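Local coordinates for coenzyme Q-binding protein COQ10 START domain-containing protein (PDB 2D4R), which is of unknown function but, as a putative member of the START domain superfamily, may bind or carry a lipid-like ligand, at residues A[4-10]-A[99-105]; A[22-26]-A[36-40]; A[30-34]-A[129-134]; A[45-51]-A[62-68]. One frame throughout, in Å; residues are numbered along the deposited sequence.

Contact 1 (A[4-10]-A[99-105])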
# COMPACT_ATOMS: atom_id res chain seq x y z
N VAL A 4 7.48 -8.88 -0.30
CA VAL A 4 6.16 -9.46 -0.11
C VAL A 4 5.30 -9.05 -1.31
O VAL A 4 5.55 -8.02 -1.93
CB VAL A 4 5.52 -8.95 1.20
CG1 VAL A 4 4.03 -9.17 1.19
CG2 VAL A 4 6.12 -9.67 2.39
N ARG A 5 4.32 -9.86 -1.66
CA ARG A 5 3.37 -9.44 -2.70
C ARG A 5 2.01 -10.03 -2.44
O ARG A 5 1.88 -11.20 -2.09
CB ARG A 5 3.87 -9.87 -4.07
CG ARG A 5 4.21 -11.33 -4.15
CD ARG A 5 3.07 -12.08 -4.79
NE ARG A 5 2.67 -11.46 -6.05
CZ ARG A 5 1.70 -11.94 -6.83
NH1 ARG A 5 1.38 -11.32 -7.96
NH2 ARG A 5 1.05 -13.03 -6.45
N ALA A 6 0.99 -9.20 -2.61
CA ALA A 6 -0.38 -9.63 -2.45
C ALA A 6 -1.08 -9.43 -3.79
O ALA A 6 -0.69 -8.56 -4.58
CB ALA A 6 -1.06 -8.81 -1.37
N GLU A 7 -2.12 -10.23 -4.02
CA GLU A 7 -2.85 -10.24 -5.29
C GLU A 7 -4.33 -10.35 -4.93
O GLU A 7 -4.71 -11.15 -4.08
CB GLU A 7 -2.42 -11.45 -6.11
CG GLU A 7 -2.81 -11.43 -7.58
CD GLU A 7 -2.13 -12.55 -8.36
OE1 GLU A 7 -2.43 -13.73 -8.10
OE2 GLU A 7 -1.29 -12.24 -9.24
N ARG A 8 -5.17 -9.53 -5.56
CA ARG A 8 -6.58 -9.54 -5.20
C ARG A 8 -7.45 -9.12 -6.38
O ARG A 8 -7.14 -8.16 -7.10
CB ARG A 8 -6.80 -8.61 -4.01
CG ARG A 8 -8.18 -8.71 -3.36
CD ARG A 8 -8.17 -8.02 -2.02
NE ARG A 8 -9.46 -8.05 -1.35
CZ ARG A 8 -9.88 -9.04 -0.58
NH1 ARG A 8 -11.08 -8.98 -0.01
NH2 ARG A 8 -9.12 -10.11 -0.40
N TYR A 9 -8.55 -9.85 -6.57
CA TYR A 9 -9.51 -9.55 -7.63
C TYR A 9 -10.60 -8.61 -7.12
O TYR A 9 -11.23 -8.88 -6.10
CB TYR A 9 -10.16 -10.83 -8.16
CG TYR A 9 -11.28 -10.55 -9.12
CD1 TYR A 9 -11.01 -10.18 -10.44
CD2 TYR A 9 -12.61 -10.59 -8.70
CE1 TYR A 9 -12.04 -9.83 -11.31
CE2 TYR A 9 -13.65 -10.25 -9.57
CZ TYR A 9 -13.36 -9.86 -10.87
OH TYR A 9 -14.36 -9.48 -11.73
N ILE A 10 -10.82 -7.51 -7.84
CA ILE A 10 -11.87 -6.57 -7.47
C ILE A 10 -12.89 -6.36 -8.60
O ILE A 10 -12.54 -6.00 -9.71
CB ILE A 10 -11.27 -5.21 -7.05
CG1 ILE A 10 -10.47 -5.40 -5.75
CG2 ILE A 10 -12.37 -4.17 -6.86
CD1 ILE A 10 -9.74 -4.16 -5.26
N GLY A 99 -13.45 -6.69 -14.49
CA GLY A 99 -12.94 -6.48 -13.15
C GLY A 99 -11.44 -6.30 -13.17
O GLY A 99 -10.83 -6.24 -14.23
N THR A 100 -10.86 -6.22 -11.98
CA THR A 100 -9.47 -5.84 -11.83
C THR A 100 -8.68 -6.85 -10.99
O THR A 100 -9.07 -7.19 -9.88
CB THR A 100 -9.36 -4.47 -11.14
OG1 THR A 100 -10.14 -3.52 -11.88
CG2 THR A 100 -7.92 -4.00 -11.10
N ARG A 101 -7.58 -7.34 -11.54
CA ARG A 101 -6.62 -8.05 -10.71
C ARG A 101 -5.58 -7.05 -10.21
O ARG A 101 -4.73 -6.56 -10.98
CB ARG A 101 -5.94 -9.16 -11.51
CG ARG A 101 -4.93 -9.94 -10.69
CD ARG A 101 -5.18 -11.43 -10.75
NE ARG A 101 -5.12 -12.03 -9.43
CZ ARG A 101 -6.18 -12.40 -8.72
NH1 ARG A 101 -6.03 -12.94 -7.52
NH2 ARG A 101 -7.40 -12.25 -9.23
N VAL A 102 -5.65 -6.73 -8.92
CA VAL A 102 -4.72 -5.79 -8.32
C VAL A 102 -3.52 -6.53 -7.75
O VAL A 102 -3.68 -7.49 -6.98
CB VAL A 102 -5.40 -4.95 -7.21
CG1 VAL A 102 -4.41 -3.98 -6.61
CG2 VAL A 102 -6.57 -4.18 -7.80
N VAL A 103 -2.33 -6.09 -8.13
CA VAL A 103 -1.09 -6.70 -7.65
C VAL A 103 -0.24 -5.69 -6.88
O VAL A 103 0.12 -4.64 -7.41
CB VAL A 103 -0.25 -7.26 -8.80
CG1 VAL A 103 0.91 -8.07 -8.24
CG2 VAL A 103 -1.13 -8.10 -9.71
N LEU A 104 0.08 -6.03 -5.64
CA LEU A 104 0.85 -5.14 -4.78
C LEU A 104 2.16 -5.80 -4.36
O LEU A 104 2.16 -6.83 -3.69
CB LEU A 104 0.03 -4.76 -3.54
CG LEU A 104 0.74 -3.93 -2.47
CD1 LEU A 104 1.34 -2.69 -3.11
CD2 LEU A 104 -0.26 -3.55 -1.38
N THR A 105 3.26 -5.18 -4.75
CA THR A 105 4.58 -5.73 -4.49
C THR A 105 5.35 -4.77 -3.59
O THR A 105 5.44 -3.57 -3.89
CB THR A 105 5.35 -5.90 -5.81
OG1 THR A 105 4.50 -6.51 -6.77
CG2 THR A 105 6.59 -6.75 -5.62
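The pairing of R5 to I10 with T105 back to T100 is an antiparallel strand contact at one margin of the sheet: 3-10 is an outermost strand, 100-109 is its neighbour, and the closest ends of the two segments are 89 residues apart in the sequence. This joining of first and last strands belongs to the helix-grip fold of START-like proteins, in which a long C-terminal helix, here 120-144, lies against a curved antiparallel sheet. The segment axes approach to 4.6 Å at an angle of 161°, and three hydrogen-bonded pairs, A6 with L104, R8 with V102 and I10 with T100, each exchange two backbone bonds.

The two faces differ in chemistry. A6, R8, I10, T100, V102 and L104 share the inner one, where I10 CD1 meets V102 CG2 at 4.1 Å and V17 of helix 14-22 touches both side chains. T100 OG1 is bound by the carbonyl of A12.

On the other face R5, E7 and R101 form a salt-bridge network. With CG anti to the backbone N (chi1 -165°) and the chain extended beyond it, E7 rises between the two arginines. R5 NH1 donates to OE2 of E7 at 3.1 Å, approaching from above the carboxylate plane, while R101 NE lies 3.4 Å from E7 OE1. The R101 guanidinium stands nearly upright to that carboxylate, the planes 78° apart, and its NH2 has a second acidic partner in E96. That same NH2 of R101 packs against Y9, 3.3 Å from its CB.

Contact 2 (A[22-26]-A[36-40])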
# COMPACT_ATOMS: atom_id res chain seq x y z
N LYS A 22 -5.78 5.76 -5.75
CA LYS A 22 -4.94 6.95 -5.87
C LYS A 22 -5.37 8.02 -4.87
O LYS A 22 -4.56 8.81 -4.41
CB LYS A 22 -5.02 7.50 -7.29
CG LYS A 22 -4.17 8.73 -7.51
CD LYS A 22 -4.44 9.32 -8.87
CE LYS A 22 -3.81 10.68 -9.01
NZ LYS A 22 -3.94 11.17 -10.41
N ASP A 23 -6.66 8.02 -4.55
CA ASP A 23 -7.19 8.91 -3.52
C ASP A 23 -6.94 8.26 -2.17
O ASP A 23 -7.85 7.67 -1.57
CB ASP A 23 -8.69 9.12 -3.71
CG ASP A 23 -9.34 9.85 -2.54
OD1 ASP A 23 -8.63 10.57 -1.81
OD2 ASP A 23 -10.57 9.71 -2.37
N LEU A 24 -5.69 8.36 -1.72
CA LEU A 24 -5.24 7.66 -0.53
C LEU A 24 -6.07 8.06 0.69
O LEU A 24 -6.39 7.22 1.53
CB LEU A 24 -3.77 7.97 -0.25
CG LEU A 24 -2.77 7.61 -1.35
CD1 LEU A 24 -1.38 8.11 -0.99
CD2 LEU A 24 -2.77 6.13 -1.53
N GLU A 25 -6.42 9.33 0.78
CA GLU A 25 -7.11 9.79 1.96
C GLU A 25 -8.53 9.25 2.01
O GLU A 25 -9.05 8.96 3.09
CB GLU A 25 -7.09 11.31 2.00
CG GLU A 25 -5.67 11.84 2.12
CD GLU A 25 -5.63 13.27 2.58
OE1 GLU A 25 -6.58 14.01 2.26
OE2 GLU A 25 -4.65 13.66 3.26
N GLY A 26 -9.14 9.07 0.84
CA GLY A 26 -10.43 8.40 0.77
C GLY A 26 -10.31 6.91 1.03
O GLY A 26 -11.26 6.26 1.45
N SER A 36 -3.01 6.57 10.69
CA SER A 36 -3.04 7.88 10.05
C SER A 36 -2.36 7.85 8.67
O SER A 36 -1.29 7.28 8.51
CB SER A 36 -2.36 8.94 10.93
OG SER A 36 -0.98 8.70 11.07
N LEU A 37 -3.01 8.46 7.69
CA LEU A 37 -2.43 8.57 6.36
C LEU A 37 -2.76 9.95 5.81
O LEU A 37 -3.91 10.23 5.46
CB LEU A 37 -2.98 7.47 5.45
CG LEU A 37 -2.16 7.08 4.22
CD1 LEU A 37 -2.96 6.10 3.34
CD2 LEU A 37 -1.80 8.33 3.43
N GLU A 38 -1.76 10.82 5.75
CA GLU A 38 -1.97 12.18 5.29
C GLU A 38 -1.13 12.52 4.05
O GLU A 38 0.09 12.37 4.04
CB GLU A 38 -1.66 13.18 6.43
CG GLU A 38 -0.70 12.67 7.50
CD GLU A 38 -0.69 13.52 8.78
OE1 GLU A 38 0.31 13.46 9.53
OE2 GLU A 38 -1.68 14.25 9.04
N VAL A 39 -1.81 12.97 3.00
CA VAL A 39 -1.12 13.45 1.81
C VAL A 39 -0.48 14.80 2.11
O VAL A 39 -1.19 15.78 2.35
CB VAL A 39 -2.08 13.60 0.60
CG1 VAL A 39 -1.36 14.33 -0.54
CG2 VAL A 39 -2.57 12.23 0.13
N VAL A 40 0.85 14.85 2.10
CA VAL A 40 1.55 16.08 2.46
C VAL A 40 1.87 16.96 1.25
O VAL A 40 1.98 18.18 1.38
CB VAL A 40 2.87 15.81 3.22
CG1 VAL A 40 2.58 15.19 4.56
CG2 VAL A 40 3.77 14.92 2.40
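A short helix, 24-27, is pinned here to the edge strand 34-43 through two side chains, L24 and E25. E25 reaches across with its chain extended beyond CG and accepts from the backbone: V39 N donates to E25 OE2 at 2.9 Å with an N-H...O angle of 160°. The donor comes in on the anti side of the carboxylate, 29° out of its plane. The aliphatic part of the same side chain is used too, since E25 CG lies 3.7 Å from V39 CG2, the methyl set beside the backbone N.

Within the helix-grip fold of this family, the contact lies where the sheet ends at strand 34-43 and a short helix packs on its inner face. L24 supplies the apolar half: its CB meets L37 CD1 at 4.1 Å, and S49 and E66 of the neighbouring hairpin also touch L24. L37 in turn packs on W51.

The helix start is fixed by D23 at the N-cap, whose OD1 accepts from G26 N at 3.1 Å, met from above the carboxylate plane. The other carboxylate oxygen of D23, OD2, makes a salt bridge to R141 of the C-terminal helix 120-144.

Contact 3 (A[30-34]-A[129-134])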
# COMPACT_ATOMS: atom_id res chain seq x y z
N TYR A 30 -10.64 2.51 5.24
CA TYR A 30 -10.85 1.08 5.03
C TYR A 30 -9.57 0.27 5.25
O TYR A 30 -9.56 -0.95 5.07
CB TYR A 30 -11.38 0.82 3.62
CG TYR A 30 -12.70 1.51 3.35
CD1 TYR A 30 -12.76 2.85 2.95
CD2 TYR A 30 -13.91 0.82 3.52
CE1 TYR A 30 -13.98 3.49 2.74
CE2 TYR A 30 -15.14 1.45 3.32
CZ TYR A 30 -15.16 2.79 2.93
OH TYR A 30 -16.37 3.40 2.73
N LEU A 31 -8.50 0.96 5.65
CA LEU A 31 -7.23 0.32 6.00
C LEU A 31 -7.11 0.18 7.52
O LEU A 31 -6.69 1.10 8.23
CB LEU A 31 -6.06 1.13 5.44
CG LEU A 31 -6.19 1.57 3.97
CD1 LEU A 31 -4.93 2.26 3.55
CD2 LEU A 31 -6.44 0.38 3.07
N LYS A 32 -7.49 -0.98 8.03
CA LYS A 32 -7.69 -1.14 9.46
C LYS A 32 -6.39 -1.12 10.23
O LYS A 32 -6.37 -0.86 11.42
CB LYS A 32 -8.45 -2.43 9.74
CG LYS A 32 -9.84 -2.46 9.12
CD LYS A 32 -10.77 -1.42 9.76
CE LYS A 32 -11.05 -0.24 8.83
NZ LYS A 32 -11.97 0.74 9.49
N GLU A 33 -5.28 -1.41 9.55
CA GLU A 33 -3.99 -1.46 10.22
C GLU A 33 -3.28 -0.11 10.13
O GLU A 33 -2.19 0.06 10.68
CB GLU A 33 -3.11 -2.54 9.58
CG GLU A 33 -3.84 -3.83 9.27
CD GLU A 33 -2.90 -5.02 9.21
OE1 GLU A 33 -1.82 -4.89 8.60
OE2 GLU A 33 -3.25 -6.09 9.76
N VAL A 34 -3.91 0.83 9.44
CA VAL A 34 -3.38 2.18 9.31
C VAL A 34 -4.10 3.11 10.26
O VAL A 34 -5.33 3.19 10.25
CB VAL A 34 -3.54 2.72 7.88
CG1 VAL A 34 -3.25 4.20 7.84
CG2 VAL A 34 -2.59 1.98 6.94
N GLU A 129 0.67 -9.74 5.77
CA GLU A 129 -0.67 -9.45 6.22
C GLU A 129 -0.99 -8.00 5.88
O GLU A 129 -2.09 -7.69 5.39
CB GLU A 129 -0.80 -9.70 7.71
CG GLU A 129 -0.60 -11.15 8.13
CD GLU A 129 -1.55 -12.11 7.42
OE1 GLU A 129 -1.14 -12.71 6.40
OE2 GLU A 129 -2.70 -12.27 7.88
N ASN A 130 -0.02 -7.12 6.10
CA ASN A 130 -0.24 -5.71 5.86
C ASN A 130 -0.62 -5.40 4.42
O ASN A 130 -1.58 -4.66 4.19
CB ASN A 130 0.99 -4.89 6.28
CG ASN A 130 0.96 -4.51 7.76
OD1 ASN A 130 0.99 -5.38 8.64
ND2 ASN A 130 0.88 -3.21 8.04
N VAL A 131 0.09 -5.96 3.45
CA VAL A 131 -0.25 -5.70 2.05
C VAL A 131 -1.50 -6.43 1.56
O VAL A 131 -2.22 -5.92 0.70
CB VAL A 131 0.91 -6.03 1.07
CG1 VAL A 131 2.10 -5.16 1.37
CG2 VAL A 131 1.25 -7.49 1.15
N GLU A 132 -1.76 -7.62 2.10
CA GLU A 132 -3.01 -8.32 1.83
C GLU A 132 -4.19 -7.48 2.33
O GLU A 132 -5.23 -7.39 1.67
CB GLU A 132 -3.01 -9.68 2.53
CG GLU A 132 -2.31 -10.78 1.75
CD GLU A 132 -2.16 -12.05 2.57
OE1 GLU A 132 -1.39 -12.93 2.16
OE2 GLU A 132 -2.81 -12.16 3.64
N SER A 133 -4.02 -6.86 3.50
CA SER A 133 -5.07 -6.03 4.09
C SER A 133 -5.23 -4.69 3.39
O SER A 133 -6.33 -4.15 3.31
CB SER A 133 -4.78 -5.77 5.57
OG SER A 133 -3.76 -4.80 5.71
N LEU A 134 -4.13 -4.15 2.88
CA LEU A 134 -4.22 -2.91 2.12
C LEU A 134 -5.11 -3.16 0.91
O LEU A 134 -5.84 -2.27 0.48
CB LEU A 134 -2.83 -2.42 1.67
CG LEU A 134 -1.98 -1.68 2.72
CD1 LEU A 134 -0.73 -1.12 2.07
CD2 LEU A 134 -2.77 -0.55 3.35
O HOH W 1 -7.64 -3.31 5.85
O HOH W 2 -5.31 -2.29 7.00
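L31 to V34 form a type I beta turn, closed by V34 N to L31 O, and this turn faces one side of helix 120-144 along E129 to L134; the nearest CA atoms, those of L31 and L134, are 5.9 Å apart. In the helix-grip fold of START-like proteins the long helix lies over the sheet, and here the loop leading into strand 34-43 meets its flank.

The apolar contact is methyl to methyl. CD1 of L31 comes to 3.5 Å from L134 CD2, which V34 CG2 also approaches, and W51 of strand 46-55 packs on V34 and L134. Beside it the contact turns polar. E33, its CG next to the backbone N (chi1 -43°), extends over the helix so that its CG lies 3.7 Å from S133 OG and its carboxylate reaches the side chain of N130. Were E33 an alanine, the turn would probably lose its polar reach to N130 and S133, and a gap would open between turn and helix.

Two waters complete the bridge. One donates to Y30 O and S133 O and accepts from K32 N. The other accepts from E33 N at 2.7 Å and donates to S133 OG, whose own hydrogen goes to N130 O at 2.7 Å.

Contact 4 (A[45-51]-A[62-68])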
# COMPACT_ATOMS: atom_id res chain seq x y z
N ALA A 45 2.23 13.99 -11.36
CA ALA A 45 1.71 12.64 -11.22
C ALA A 45 2.20 11.96 -9.94
O ALA A 45 2.01 10.77 -9.77
CB ALA A 45 2.10 11.80 -12.43
N ARG A 46 2.85 12.72 -9.07
CA ARG A 46 3.35 12.16 -7.81
C ARG A 46 2.81 12.88 -6.58
O ARG A 46 2.54 14.08 -6.61
CB ARG A 46 4.88 12.16 -7.78
CG ARG A 46 5.52 13.26 -8.62
CD ARG A 46 7.05 13.12 -8.68
NE ARG A 46 7.51 12.16 -9.69
CZ ARG A 46 7.74 12.46 -10.96
NH1 ARG A 46 7.54 13.69 -11.41
NH2 ARG A 46 8.17 11.53 -11.80
N THR A 47 2.62 12.13 -5.50
CA THR A 47 2.29 12.72 -4.21
C THR A 47 3.34 12.31 -3.21
O THR A 47 4.18 11.44 -3.49
CB THR A 47 0.92 12.25 -3.66
OG1 THR A 47 0.88 10.82 -3.63
CG2 THR A 47 -0.22 12.79 -4.51
N ARG A 48 3.30 12.96 -2.05
CA ARG A 48 4.06 12.52 -0.89
C ARG A 48 3.07 12.37 0.26
O ARG A 48 2.17 13.20 0.44
CB ARG A 48 5.15 13.55 -0.52
CG ARG A 48 6.12 13.03 0.56
CD ARG A 48 7.23 14.04 0.93
NE ARG A 48 8.19 14.20 -0.15
CZ ARG A 48 8.19 15.22 -1.00
NH1 ARG A 48 7.29 16.18 -0.87
NH2 ARG A 48 9.07 15.27 -1.99
N SER A 49 3.21 11.30 1.03
CA SER A 49 2.25 11.02 2.09
C SER A 49 2.94 10.50 3.35
O SER A 49 4.00 9.88 3.29
CB SER A 49 1.24 9.99 1.59
OG SER A 49 1.89 8.78 1.24
N ARG A 50 2.32 10.78 4.50
CA ARG A 50 2.85 10.37 5.79
C ARG A 50 1.99 9.24 6.37
O ARG A 50 0.81 9.43 6.64
CB ARG A 50 2.87 11.56 6.77
CG ARG A 50 3.35 11.22 8.19
CD ARG A 50 3.34 12.45 9.11
NE ARG A 50 3.74 13.69 8.44
CZ ARG A 50 4.99 14.15 8.36
NH1 ARG A 50 5.99 13.48 8.92
NH2 ARG A 50 5.24 15.29 7.73
N TRP A 51 2.58 8.07 6.54
CA TRP A 51 1.85 6.92 7.05
C TRP A 51 2.21 6.65 8.52
O TRP A 51 3.37 6.77 8.93
CB TRP A 51 2.16 5.66 6.21
CG TRP A 51 1.69 5.71 4.76
CD1 TRP A 51 2.02 6.64 3.82
CD2 TRP A 51 0.81 4.77 4.10
NE1 TRP A 51 1.42 6.34 2.62
CE2 TRP A 51 0.68 5.20 2.76
CE3 TRP A 51 0.13 3.61 4.51
CZ2 TRP A 51 -0.11 4.51 1.83
CZ3 TRP A 51 -0.65 2.93 3.58
CH2 TRP A 51 -0.77 3.38 2.26
N TRP A 62 6.32 6.23 8.51
CA TRP A 62 7.20 6.58 7.41
C TRP A 62 6.59 7.63 6.50
O TRP A 62 5.37 7.84 6.49
CB TRP A 62 7.60 5.33 6.61
CG TRP A 62 6.51 4.73 5.79
CD1 TRP A 62 6.33 4.88 4.44
CD2 TRP A 62 5.48 3.85 6.25
NE1 TRP A 62 5.25 4.13 4.02
CE2 TRP A 62 4.71 3.49 5.11
CE3 TRP A 62 5.12 3.32 7.50
CZ2 TRP A 62 3.61 2.62 5.19
CZ3 TRP A 62 4.04 2.46 7.58
CH2 TRP A 62 3.29 2.11 6.43
N LEU A 63 7.45 8.30 5.74
CA LEU A 63 6.99 9.14 4.65
C LEU A 63 7.14 8.34 3.37
O LEU A 63 8.04 7.53 3.24
CB LEU A 63 7.81 10.43 4.61
CG LEU A 63 7.48 11.36 5.80
CD1 LEU A 63 8.66 12.27 6.11
CD2 LEU A 63 6.25 12.19 5.48
N GLU A 64 6.22 8.56 2.43
CA GLU A 64 6.18 7.75 1.22
C GLU A 64 5.97 8.64 0.01
O GLU A 64 5.11 9.52 0.01
CB GLU A 64 5.04 6.73 1.30
CG GLU A 64 5.07 5.68 0.19
CD GLU A 64 3.95 4.66 0.32
OE1 GLU A 64 2.97 4.75 -0.45
OE2 GLU A 64 4.06 3.79 1.19
N GLU A 65 6.76 8.41 -1.02
CA GLU A 65 6.58 9.09 -2.29
C GLU A 65 5.98 8.09 -3.28
O GLU A 65 6.52 7.00 -3.49
CB GLU A 65 7.94 9.64 -2.80
CG GLU A 65 8.66 10.59 -1.80
CD GLU A 65 9.85 11.37 -2.39
OE1 GLU A 65 10.52 10.88 -3.33
OE2 GLU A 65 10.13 12.49 -1.91
N GLU A 66 4.85 8.45 -3.86
CA GLU A 66 4.28 7.64 -4.92
C GLU A 66 4.22 8.38 -6.25
O GLU A 66 3.83 9.55 -6.31
CB GLU A 66 2.88 7.12 -4.53
CG GLU A 66 2.01 8.11 -3.81
CD GLU A 66 2.04 7.90 -2.31
OE1 GLU A 66 1.96 8.90 -1.57
OE2 GLU A 66 2.14 6.73 -1.88
N GLU A 67 4.63 7.69 -7.30
CA GLU A 67 4.56 8.20 -8.65
C GLU A 67 3.43 7.46 -9.32
O GLU A 67 3.42 6.21 -9.36
CB GLU A 67 5.88 7.93 -9.38
CG GLU A 67 6.06 8.69 -10.68
CD GLU A 67 7.25 8.20 -11.49
OE1 GLU A 67 7.47 6.97 -11.57
OE2 GLU A 67 7.98 9.05 -12.05
N TRP A 68 2.47 8.22 -9.84
CA TRP A 68 1.25 7.68 -10.41
C TRP A 68 1.33 7.69 -11.94
O TRP A 68 1.60 8.72 -12.55
CB TRP A 68 0.04 8.50 -9.94
CG TRP A 68 -0.22 8.37 -8.45
CD1 TRP A 68 0.12 9.27 -7.48
CD2 TRP A 68 -0.83 7.26 -7.77
NE1 TRP A 68 -0.24 8.80 -6.24
CE2 TRP A 68 -0.82 7.57 -6.39
CE3 TRP A 68 -1.38 6.04 -8.19
CZ2 TRP A 68 -1.35 6.70 -5.42
CZ3 TRP A 68 -1.90 5.17 -7.23
CH2 TRP A 68 -1.88 5.51 -5.86
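R46 to W51 and W62 to E67 pair as the two arms of an antiparallel beta hairpin, with segment axes 4.6 Å apart. Paired backbone bonds link T47 with E66, S49 with E64 and W51 with W62, and W68 N adds a bond to A45 O.

On the face carrying R46, R48, R50, L63, E65 and E67, charges pair across the strands. R48 grips E65 side-on: NE and NH2 both reach OE2, at 3.1 and 3.0 Å, NE along the anti lone pair. R46 NH2 is also placed by E67 OE2 as a salt bridge, but modelled too short for its geometry to be trusted, while L63 CD2 sits 3.6 Å above the guanidinium plane of R50.

The other face buries its polar groups in a chain of bonds. E66 OE1 takes two hydroxyl donors, S49 OG at 2.8 Å on its syn lone pair and T47 OG1 on the anti side. S49 OG in turn accepts from W51 NE1. W62 NE1 donates in its ring plane to E64 OE2 with an N-H...O angle of 174°. E64 OE1 lies only 2.6 Å from E66 OE2, so one of these acids is probably protonated. W51 CB sits over the W62 six-membered ring, 3.5 Å from its centroid. A serine in place of W51 would keep that CB but would probably leave S49 OG without its indole donor and open a gap beside E64 where the indole had packed.

Strand 34-43 flanks the hairpin beside 46-55 and strand 74-82 beside 58-69, while L24 of helix 24-27 rests on S49 and E66.

Overall arrangement
All four contacts are partly buried. Contacts 1 and 4 are strand pairings in one seven-stranded sheet, on opposite sides of the chain's centre, their centres about 20 Å apart. Each turns charged pairs to its more exposed face; on the inner one, contact 1 is largely apolar, whereas contact 4 buries acids, hydroxyls and indoles. Contact 2 carries the sheet beyond contact 4, E38 and V40 probably hydrogen-bonding to R50 and R48; its exposed E25 and E38 place it at the surface edge. Contact 3, nearest the chain's centre, relies on methyl packing and waters. It bridges the two ends: V131 packs on V4, A6 and L104 of contact 1, while V34 and L134 meet W51 of contact 4.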